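Local coordinates for protein angiotensin-converting enzyme (Anopheles gambiae, PDB 6S1Y) that probably trims short peptides from their carboxyl ends, as a zinc-dependent metallopeptidase of the angiotensin-converting enzyme family, at residues Glu269-Asp274 / Lys408-Asp413; Asn419-Ala424 / Thr526-Asp531. All blocks are in the same frame, centred on the assembly; numbering follows the deposited sequence.

Interaction 1 of 2, residues Glu269-Asp274 / Lys408-Asp413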
ATOM      1  N   GLU A 269      18.792 -11.598 -22.970  1.00 41.83           N
ATOM      2  CA  GLU A 269      19.437 -10.881 -24.062  1.00 44.07           C
ATOM      3  C   GLU A 269      18.427 -10.296 -25.042  1.00 44.16           C
ATOM      4  O   GLU A 269      18.807  -9.912 -26.144  1.00 42.94           O
ATOM      5  CB  GLU A 269      20.433 -11.793 -24.770  1.00 42.99           C
ATOM      6  CG  GLU A 269      21.575 -12.254 -23.852  1.00 46.23           C
ATOM      7  CD  GLU A 269      22.097 -11.125 -22.938  1.00 51.72           C
ATOM      8  OE1 GLU A 269      22.409 -10.042 -23.463  1.00 51.27           O
ATOM      9  OE2 GLU A 269      22.162 -11.318 -21.688  1.00 55.21           O
ATOM     10  N   LYS A 270      17.150 -10.221 -24.662  1.00 43.27           N
ATOM     11  CA  LYS A 270      16.161  -9.442 -25.392  1.00 41.85           C
ATOM     12  C   LYS A 270      15.810  -8.205 -24.571  1.00 45.23           C
ATOM     13  O   LYS A 270      16.106  -8.131 -23.375  1.00 44.94           O
ATOM     14  CB  LYS A 270      14.911 -10.255 -25.687  1.00 41.00           C
ATOM     15  CG  LYS A 270      15.144 -11.378 -26.688  1.00 42.30           C
ATOM     16  CD  LYS A 270      14.839 -10.933 -28.100  1.00 42.38           C
ATOM     17  CE  LYS A 270      15.240 -11.974 -29.107  1.00 41.74           C
ATOM     18  NZ  LYS A 270      14.076 -12.727 -29.629  1.00 42.66           N
ATOM     19  N   LYS A 271      15.196  -7.223 -25.230  1.00 43.75           N
ATOM     20  CA  LYS A 271      14.925  -5.951 -24.589  1.00 45.35           C
ATOM     21  C   LYS A 271      14.311  -6.154 -23.213  1.00 46.00           C
ATOM     22  O   LYS A 271      13.373  -6.936 -23.034  1.00 44.74           O
ATOM     23  CB  LYS A 271      13.992  -5.102 -25.456  1.00 48.84           C
ATOM     24  CG  LYS A 271      13.858  -3.694 -24.966  1.00 50.10           C
ATOM     25  CD  LYS A 271      15.100  -2.902 -25.326  1.00 55.33           C
ATOM     26  CE  LYS A 271      15.098  -1.533 -24.668  1.00 55.91           C
ATOM     27  NZ  LYS A 271      16.323  -0.793 -24.997  1.00 58.72           N
ATOM     28  N   LEU A 272      14.859  -5.435 -22.242  1.00 46.13           N
ATOM     29  CA  LEU A 272      14.368  -5.378 -20.875  1.00 46.17           C
ATOM     30  C   LEU A 272      13.780  -3.990 -20.600  1.00 47.72           C
ATOM     31  O   LEU A 272      14.001  -3.034 -21.346  1.00 48.24           O
ATOM     32  CB  LEU A 272      15.503  -5.696 -19.900  1.00 43.79           C
ATOM     33  CG  LEU A 272      16.151  -7.057 -20.151  1.00 44.49           C
ATOM     34  CD1 LEU A 272      17.236  -7.335 -19.136  1.00 46.80           C
ATOM     35  CD2 LEU A 272      15.126  -8.186 -20.101  1.00 43.56           C
ATOM     36  N   LEU A 273      13.013  -3.891 -19.525  1.00 46.65           N
ATOM     37  CA  LEU A 273      12.168  -2.730 -19.292  1.00 47.79           C
ATOM     38  C   LEU A 273      12.444  -2.046 -17.956  1.00 49.01           C
ATOM     39  O   LEU A 273      11.511  -1.553 -17.319  1.00 51.60           O
ATOM     40  CB  LEU A 273      10.697  -3.134 -19.372  1.00 48.86           C
ATOM     41  CG  LEU A 273      10.267  -3.658 -20.738  1.00 49.74           C
ATOM     42  CD1 LEU A 273       8.971  -4.426 -20.563  1.00 50.51           C
ATOM     43  CD2 LEU A 273      10.106  -2.529 -21.732  1.00 53.31           C
ATOM     44  N   ASP A 274      13.696  -2.031 -17.508  1.00 47.48           N
ATOM     45  CA  ASP A 274      14.107  -1.194 -16.386  1.00 50.55           C
ATOM     46  C   ASP A 274      14.734   0.089 -16.949  1.00 50.76           C
ATOM     47  O   ASP A 274      15.811   0.053 -17.553  1.00 48.30           O
ATOM     48  CB  ASP A 274      15.088  -1.916 -15.466  1.00 49.78           C
ATOM     49  CG  ASP A 274      15.381  -1.128 -14.197  1.00 51.41           C
ATOM     50  OD1 ASP A 274      14.886   0.019 -14.089  1.00 49.20           O
ATOM     51  OD2 ASP A 274      16.094  -1.661 -13.306  1.00 52.99           O
ATOM     52  N   LYS A 408      14.497   3.303 -25.296  1.00 61.59           N
ATOM     53  CA  LYS A 408      14.947   3.411 -26.676  1.00 61.54           C
ATOM     54  C   LYS A 408      14.186   2.418 -27.546  1.00 62.85           C
ATOM     55  O   LYS A 408      13.673   1.398 -27.073  1.00 62.54           O
ATOM     56  CB  LYS A 408      16.451   3.155 -26.768  1.00 66.25           C
ATOM     57  CG  LYS A 408      17.294   4.056 -25.853  1.00 68.33           C
ATOM     58  CD  LYS A 408      17.147   5.525 -26.234  1.00 69.52           C
ATOM     59  CE  LYS A 408      16.928   6.410 -25.005  1.00 70.17           C
ATOM     60  NZ  LYS A 408      16.446   7.791 -25.371  1.00 69.26           N
ATOM     61  N   ASP A 409      14.110   2.722 -28.836  1.00 64.64           N
ATOM     62  CA  ASP A 409      13.340   1.864 -29.720  1.00 65.20           C
ATOM     63  C   ASP A 409      14.031   0.509 -29.863  1.00 62.79           C
ATOM     64  O   ASP A 409      15.234   0.362 -29.636  1.00 61.13           O
ATOM     65  CB  ASP A 409      13.145   2.514 -31.088  1.00 68.29           C
ATOM     66  CG  ASP A 409      11.809   2.139 -31.717  1.00 73.13           C
ATOM     67  OD1 ASP A 409      11.201   1.135 -31.278  1.00 71.54           O
ATOM     68  OD2 ASP A 409      11.356   2.848 -32.643  1.00 79.83           O
ATOM     69  N   TYR A 410      13.243  -0.491 -30.232  1.00 61.50           N
ATOM     70  CA  TYR A 410      13.738  -1.856 -30.309  1.00 61.85           C
ATOM     71  C   TYR A 410      12.764  -2.657 -31.159  1.00 62.44           C
ATOM     72  O   TYR A 410      11.589  -2.300 -31.288  1.00 63.43           O
ATOM     73  CB  TYR A 410      13.858  -2.473 -28.908  1.00 61.22           C
ATOM     74  CG  TYR A 410      12.512  -2.504 -28.229  1.00 60.39           C
ATOM     75  CD1 TYR A 410      12.073  -1.426 -27.465  1.00 61.51           C
ATOM     76  CD2 TYR A 410      11.652  -3.576 -28.406  1.00 58.29           C
ATOM     77  CE1 TYR A 410      10.820  -1.427 -26.868  1.00 60.15           C
ATOM     78  CE2 TYR A 410      10.397  -3.592 -27.810  1.00 61.60           C
ATOM     79  CZ  TYR A 410       9.986  -2.513 -27.038  1.00 62.08           C
ATOM     80  OH  TYR A 410       8.734  -2.538 -26.454  1.00 63.39           O
ATOM     81  N   GLU A 411      13.260  -3.756 -31.713  1.00 59.35           N
ATOM     82  CA  GLU A 411      12.396  -4.681 -32.425  1.00 59.52           C
ATOM     83  C   GLU A 411      11.540  -5.459 -31.425  1.00 62.95           C
ATOM     84  O   GLU A 411      12.067  -6.122 -30.521  1.00 59.98           O
ATOM     85  CB  GLU A 411      13.236  -5.633 -33.267  1.00 61.60           C
ATOM     86  CG  GLU A 411      12.405  -6.510 -34.213  1.00 65.12           C
ATOM     87  CD  GLU A 411      11.566  -5.699 -35.198  1.00 64.89           C
ATOM     88  OE1 GLU A 411      12.017  -4.598 -35.615  1.00 64.25           O
ATOM     89  OE2 GLU A 411      10.457  -6.171 -35.545  1.00 62.56           O
ATOM     90  N   GLU A 412      10.220  -5.390 -31.589  1.00 60.31           N
ATOM     91  CA  GLU A 412       9.326  -6.117 -30.707  1.00 59.91           C
ATOM     92  C   GLU A 412       9.081  -7.517 -31.255  1.00 57.44           C
ATOM     93  O   GLU A 412       8.845  -7.693 -32.460  1.00 57.01           O
ATOM     94  CB  GLU A 412       7.992  -5.398 -30.517  1.00 63.22           C
ATOM     95  CG  GLU A 412       7.255  -5.863 -29.254  1.00 66.13           C
ATOM     96  CD  GLU A 412       5.801  -5.411 -29.201  1.00 79.67           C
ATOM     97  OE1 GLU A 412       5.269  -5.243 -28.077  1.00 78.65           O
ATOM     98  OE2 GLU A 412       5.186  -5.229 -30.282  1.00 82.34           O
ATOM     99  N   ASP A 413       9.155  -8.508 -30.373  1.00 49.36           N
ATOM    100  CA  ASP A 413       8.803  -9.868 -30.713  1.00 49.24           C
ATOM    101  C   ASP A 413       8.137 -10.507 -29.507  1.00 45.91           C
ATOM    102  O   ASP A 413       7.956  -9.891 -28.455  1.00 46.27           O
ATOM    103  CB  ASP A 413      10.022 -10.677 -31.184  1.00 45.87           C
ATOM    104  CG  ASP A 413      11.151 -10.692 -30.179  1.00 47.85           C
ATOM    105  OD1 ASP A 413      10.870 -10.716 -28.951  1.00 46.81           O
ATOM    106  OD2 ASP A 413      12.326 -10.731 -30.605  1.00 47.54           O
TER
HETATM  107  O   HOH W   1      16.295   1.905 -23.563  1.00 59.05           O

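Interaction 2 of 2, residues Asn419-Ala424 / Thr526-Asp531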
ATOM      1  N   ASN A 419       9.208 -11.015 -21.485  1.00 36.96           N
ATOM      2  CA  ASN A 419       9.966 -10.242 -20.505  1.00 39.34           C
ATOM      3  C   ASN A 419       9.089  -9.175 -19.855  1.00 39.65           C
ATOM      4  O   ASN A 419       9.195  -8.916 -18.646  1.00 39.98           O
ATOM      5  CB  ASN A 419      11.178  -9.545 -21.127  1.00 37.95           C
ATOM      6  CG  ASN A 419      12.339 -10.479 -21.388  1.00 39.19           C
ATOM      7  OD1 ASN A 419      12.418 -11.570 -20.818  1.00 37.68           O
ATOM      8  ND2 ASN A 419      13.259 -10.056 -22.253  1.00 38.39           N
ATOM      9  N   GLN A 420       8.232  -8.536 -20.652  1.00 39.89           N
ATOM     10  CA  GLN A 420       7.337  -7.499 -20.151  1.00 41.12           C
ATOM     11  C   GLN A 420       6.282  -8.079 -19.220  1.00 40.43           C
ATOM     12  O   GLN A 420       6.103  -7.597 -18.093  1.00 41.84           O
ATOM     13  CB  GLN A 420       6.679  -6.787 -21.340  1.00 44.82           C
ATOM     14  CG  GLN A 420       5.636  -5.739 -20.963  1.00 47.26           C
ATOM     15  CD  GLN A 420       4.775  -5.310 -22.148  1.00 52.85           C
ATOM     16  OE1 GLN A 420       5.080  -5.606 -23.314  1.00 51.86           O
ATOM     17  NE2 GLN A 420       3.686  -4.615 -21.851  1.00 55.74           N
ATOM     18  N   PHE A 421       5.569  -9.116 -19.670  1.00 39.39           N
ATOM     19  CA  PHE A 421       4.572  -9.766 -18.817  1.00 39.18           C
ATOM     20  C   PHE A 421       5.207 -10.283 -17.526  1.00 37.93           C
ATOM     21  O   PHE A 421       4.605 -10.226 -16.443  1.00 37.05           O
ATOM     22  CB  PHE A 421       3.913 -10.941 -19.558  1.00 40.18           C
ATOM     23  CG  PHE A 421       3.221 -10.571 -20.848  1.00 41.77           C
ATOM     24  CD1 PHE A 421       2.754  -9.281 -21.085  1.00 46.65           C
ATOM     25  CD2 PHE A 421       3.045 -11.528 -21.836  1.00 44.05           C
ATOM     26  CE1 PHE A 421       2.123  -8.950 -22.312  1.00 48.28           C
ATOM     27  CE2 PHE A 421       2.411 -11.218 -23.055  1.00 45.66           C
ATOM     28  CZ  PHE A 421       1.945  -9.933 -23.289  1.00 47.17           C
ATOM     29  N   TYR A 422       6.413 -10.837 -17.635  1.00 38.46           N
ATOM     30  CA  TYR A 422       7.106 -11.372 -16.471  1.00 37.67           C
ATOM     31  C   TYR A 422       7.383 -10.278 -15.459  1.00 35.90           C
ATOM     32  O   TYR A 422       7.025 -10.399 -14.283  1.00 35.55           O
ATOM     33  CB  TYR A 422       8.403 -12.032 -16.913  1.00 36.44           C
ATOM     34  CG  TYR A 422       9.202 -12.614 -15.799  1.00 36.62           C
ATOM     35  CD1 TYR A 422       8.781 -13.797 -15.159  1.00 37.33           C
ATOM     36  CD2 TYR A 422      10.376 -12.001 -15.358  1.00 35.09           C
ATOM     37  CE1 TYR A 422       9.514 -14.347 -14.119  1.00 35.45           C
ATOM     38  CE2 TYR A 422      11.130 -12.557 -14.329  1.00 35.61           C
ATOM     39  CZ  TYR A 422      10.685 -13.727 -13.709  1.00 36.30           C
ATOM     40  OH  TYR A 422      11.399 -14.285 -12.686  1.00 36.50           O
ATOM     41  N   ARG A 423       8.021  -9.196 -15.897  1.00 38.15           N
ATOM     42  CA  ARG A 423       8.258  -8.081 -14.998  1.00 37.93           C
ATOM     43  C   ARG A 423       6.969  -7.668 -14.299  1.00 37.35           C
ATOM     44  O   ARG A 423       6.947  -7.489 -13.074  1.00 34.98           O
ATOM     45  CB  ARG A 423       8.853  -6.892 -15.760  1.00 36.80           C
ATOM     46  CG  ARG A 423       8.969  -5.633 -14.869  1.00 39.37           C
ATOM     47  CD  ARG A 423       9.767  -4.510 -15.511  1.00 40.27           C
ATOM     48  NE  ARG A 423      11.196  -4.801 -15.457  1.00 42.51           N
ATOM     49  CZ  ARG A 423      11.966  -4.562 -14.397  1.00 41.80           C
ATOM     50  NH1 ARG A 423      11.456  -4.004 -13.309  1.00 39.01           N
ATOM     51  NH2 ARG A 423      13.255  -4.876 -14.437  1.00 43.70           N
ATOM     52  N   ALA A 424       5.873  -7.510 -15.062  1.00 35.46           N
ATOM     53  CA  ALA A 424       4.627  -7.108 -14.415  1.00 38.43           C
ATOM     54  C   ALA A 424       4.209  -8.127 -13.343  1.00 38.34           C
ATOM     55  O   ALA A 424       3.790  -7.746 -12.248  1.00 36.96           O
ATOM     56  CB  ALA A 424       3.514  -6.920 -15.453  1.00 39.51           C
ATOM     57  N   THR A 526      -4.720  -4.623 -26.014  1.00 60.20           N
ATOM     58  CA  THR A 526      -4.816  -5.407 -24.796  1.00 55.70           C
ATOM     59  C   THR A 526      -4.703  -4.516 -23.565  1.00 53.60           C
ATOM     60  O   THR A 526      -4.258  -3.364 -23.622  1.00 52.87           O
ATOM     61  CB  THR A 526      -3.711  -6.465 -24.735  1.00 57.95           C
ATOM     62  OG1 THR A 526      -2.434  -5.807 -24.633  1.00 54.16           O
ATOM     63  CG2 THR A 526      -3.744  -7.371 -25.973  1.00 59.81           C
ATOM     64  N   LEU A 527      -5.073  -5.087 -22.426  1.00 52.41           N
ATOM     65  CA  LEU A 527      -4.834  -4.404 -21.165  1.00 51.73           C
ATOM     66  C   LEU A 527      -3.350  -4.191 -20.918  1.00 51.26           C
ATOM     67  O   LEU A 527      -2.989  -3.265 -20.197  1.00 50.99           O
ATOM     68  CB  LEU A 527      -5.436  -5.201 -20.018  1.00 51.55           C
ATOM     69  CG  LEU A 527      -6.949  -5.344 -20.085  1.00 53.66           C
ATOM     70  CD1 LEU A 527      -7.440  -6.355 -19.060  1.00 52.74           C
ATOM     71  CD2 LEU A 527      -7.620  -3.984 -19.863  1.00 53.41           C
ATOM     72  N   ASN A 528      -2.486  -5.010 -21.525  1.00 51.84           N
ATOM     73  CA  ASN A 528      -1.060  -4.960 -21.244  1.00 51.82           C
ATOM     74  C   ASN A 528      -0.318  -3.884 -22.018  1.00 53.61           C
ATOM     75  O   ASN A 528       0.807  -3.540 -21.634  1.00 54.56           O
ATOM     76  CB  ASN A 528      -0.419  -6.322 -21.553  1.00 50.79           C
ATOM     77  CG  ASN A 528      -1.087  -7.440 -20.811  1.00 47.53           C
ATOM     78  OD1 ASN A 528      -2.131  -7.945 -21.230  1.00 49.80           O
ATOM     79  ND2 ASN A 528      -0.520  -7.811 -19.672  1.00 47.53           N
ATOM     80  N   ASN A 529      -0.903  -3.345 -23.091  0.56 53.88           N
ATOM     81  CA  ASN A 529      -0.241  -2.305 -23.876  0.56 54.72           C
ATOM     82  C   ASN A 529      -1.039  -1.004 -23.932  0.56 55.21           C
ATOM     83  O   ASN A 529      -0.733  -0.140 -24.761  0.56 55.33           O
ATOM     84  CB  ASN A 529       0.060  -2.809 -25.298  0.56 55.09           C
ATOM     85  CG  ASN A 529      -1.195  -3.146 -26.101  0.56 57.47           C
ATOM     86  OD1 ASN A 529      -2.318  -2.837 -25.692  0.56 58.03           O
ATOM     87  ND2 ASN A 529      -1.004  -3.787 -27.255  0.56 58.93           N
ATOM     88  N   CYS A 530      -2.038  -0.833 -23.063  1.00 55.48           N
ATOM     89  CA  CYS A 530      -2.863   0.370 -23.060  1.00 55.29           C
ATOM     90  C   CYS A 530      -2.180   1.519 -22.334  1.00 54.47           C
ATOM     91  O   CYS A 530      -1.673   1.344 -21.224  1.00 52.05           O
ATOM     92  CB  CYS A 530      -4.203   0.098 -22.379  1.00 55.54           C
ATOM     93  SG  CYS A 530      -4.798   1.573 -21.416  1.00 58.60           S
ATOM     94  N   ASP A 531      -2.202   2.706 -22.945  1.00 56.35           N
ATOM     95  CA  ASP A 531      -1.730   3.941 -22.321  1.00 53.27           C
ATOM     96  C   ASP A 531      -2.861   4.968 -22.358  1.00 55.53           C
ATOM     97  O   ASP A 531      -3.300   5.372 -23.441  1.00 55.54           O
ATOM     98  CB  ASP A 531      -0.492   4.474 -23.043  1.00 53.23           C
ATOM     99  CG  ASP A 531       0.113   5.679 -22.354  1.00 53.57           C
ATOM    100  OD1 ASP A 531      -0.323   5.980 -21.231  1.00 53.98           O
ATOM    101  OD2 ASP A 531       1.032   6.329 -22.913  1.00 54.53           O
TER

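Interaction 1 of 2, residues Glu269-Asp274 / Lys408-Asp413
The two backbones come nearest at K271 and Y410, whose CA atoms are 7.1 Å apart; the chains run in roughly opposed senses, and the CA atoms of K270 and D413 are 9.1 Å apart. The aliphatic part of K271 lies over one face of the phenol ring, its side chain crossing that of Y410 at about a right angle. K271 CG stands 3.9 Å from the centroid of the Y410 ring, only 19° off the ring normal, and makes a CH-pi contact. This placement follows from a first torsion that sets CG opposite the backbone nitrogen (chi1 -170°). The chain then bends at chi2, and CD comes close to Y410 CB. Beyond it the ammonium group finds water: K271 NZ donates to a bridging molecule at 3.1 Å, which also accepts from the backbone N of K408 at 2.9 Å. Lysine suits such a site because its methylenes can cover a ring while the ammonium group reaches a bridging water beside K408. The tyrosine is further packed on P398 and K402 of helix 398-403 and on V416 of helix 414-429.

Between these helices the 408-413 loop ends in a classical N-cap. D413 is the capping residue, its OD1 accepting the backbone N of V416 and, weakly, that of Q415. Aspartate fits the position doubly, since it caps a helix start through OD1 and pairs with a lysine of the neighbouring loop through OD2; the positive helix N-terminus together with that lysine probably stabilises its negative charge. K270 NZ forms the salt bridge to D413 OD2 at 2.8 Å, arriving from above the carboxylate plane, 42° out of it. K270 NZ also has a weak hydrogen bond to Q415 OE1.

Interaction 2 of 2, residues Asn419-Ala424 / Thr526-Asp531
N528 ND2 is hydrogen-bonded to the carbonyl oxygen of Y575, at the end of helix 570-575, while CB of the same side chain packs on F421. N528 is the residue of the turn whose side chain points toward helix 414-429. F421 CE1 rests 3.7 Å from N528 CB, and the amide follows on, with F421 CD1 3.9 Å from N528 ND2. The two side chains cross at about a right angle, ring and amide planes being 59° apart, which makes this an oblique packing and not a stack. Asparagine suits the place because its short chain can lie against the phenylalanine and still present a buried amide nitrogen to a carbonyl. Beside the ring, Q420 reaches across with CG anti to the backbone N (chi1 176°) and the chain extended, which brings its NE2 to 3.1 Å from N528 O. Threonine suits the first position of the turn because its hydroxyl can accept from the backbone N-H groups that follow, here weakly: T526 OG1 is 3.2 Å from N528 N and 3.3 Å from N529 N. Next to the turn, C530 is fixed by its disulfide to C512. The arrangement is that of a type I beta turn, 526-529, reinforced by a weakly bonded ST turn and laid against the flank of a helix.

Helix 414-429 joins the two contacts: interaction 1 includes the cap at its start, whereas interaction 2 uses its flank about two turns further on. Their centres lie about 13 Å apart, and they touch, since the carbonyl of K271 probably accepts a hydrogen bond from N419 ND2 and L273 packs on Q420. Interaction 1 sits at the surface, and its chemistry is accordingly that of charge, water and a lysine chain over a ring. Interaction 2 is smaller and partly buried, relying on neutral amides and an aromatic ring. Loop 408-413 leads into the helix, whereas 269-274 and 526-531, far from it in sequence, pack on its side around N419-F421.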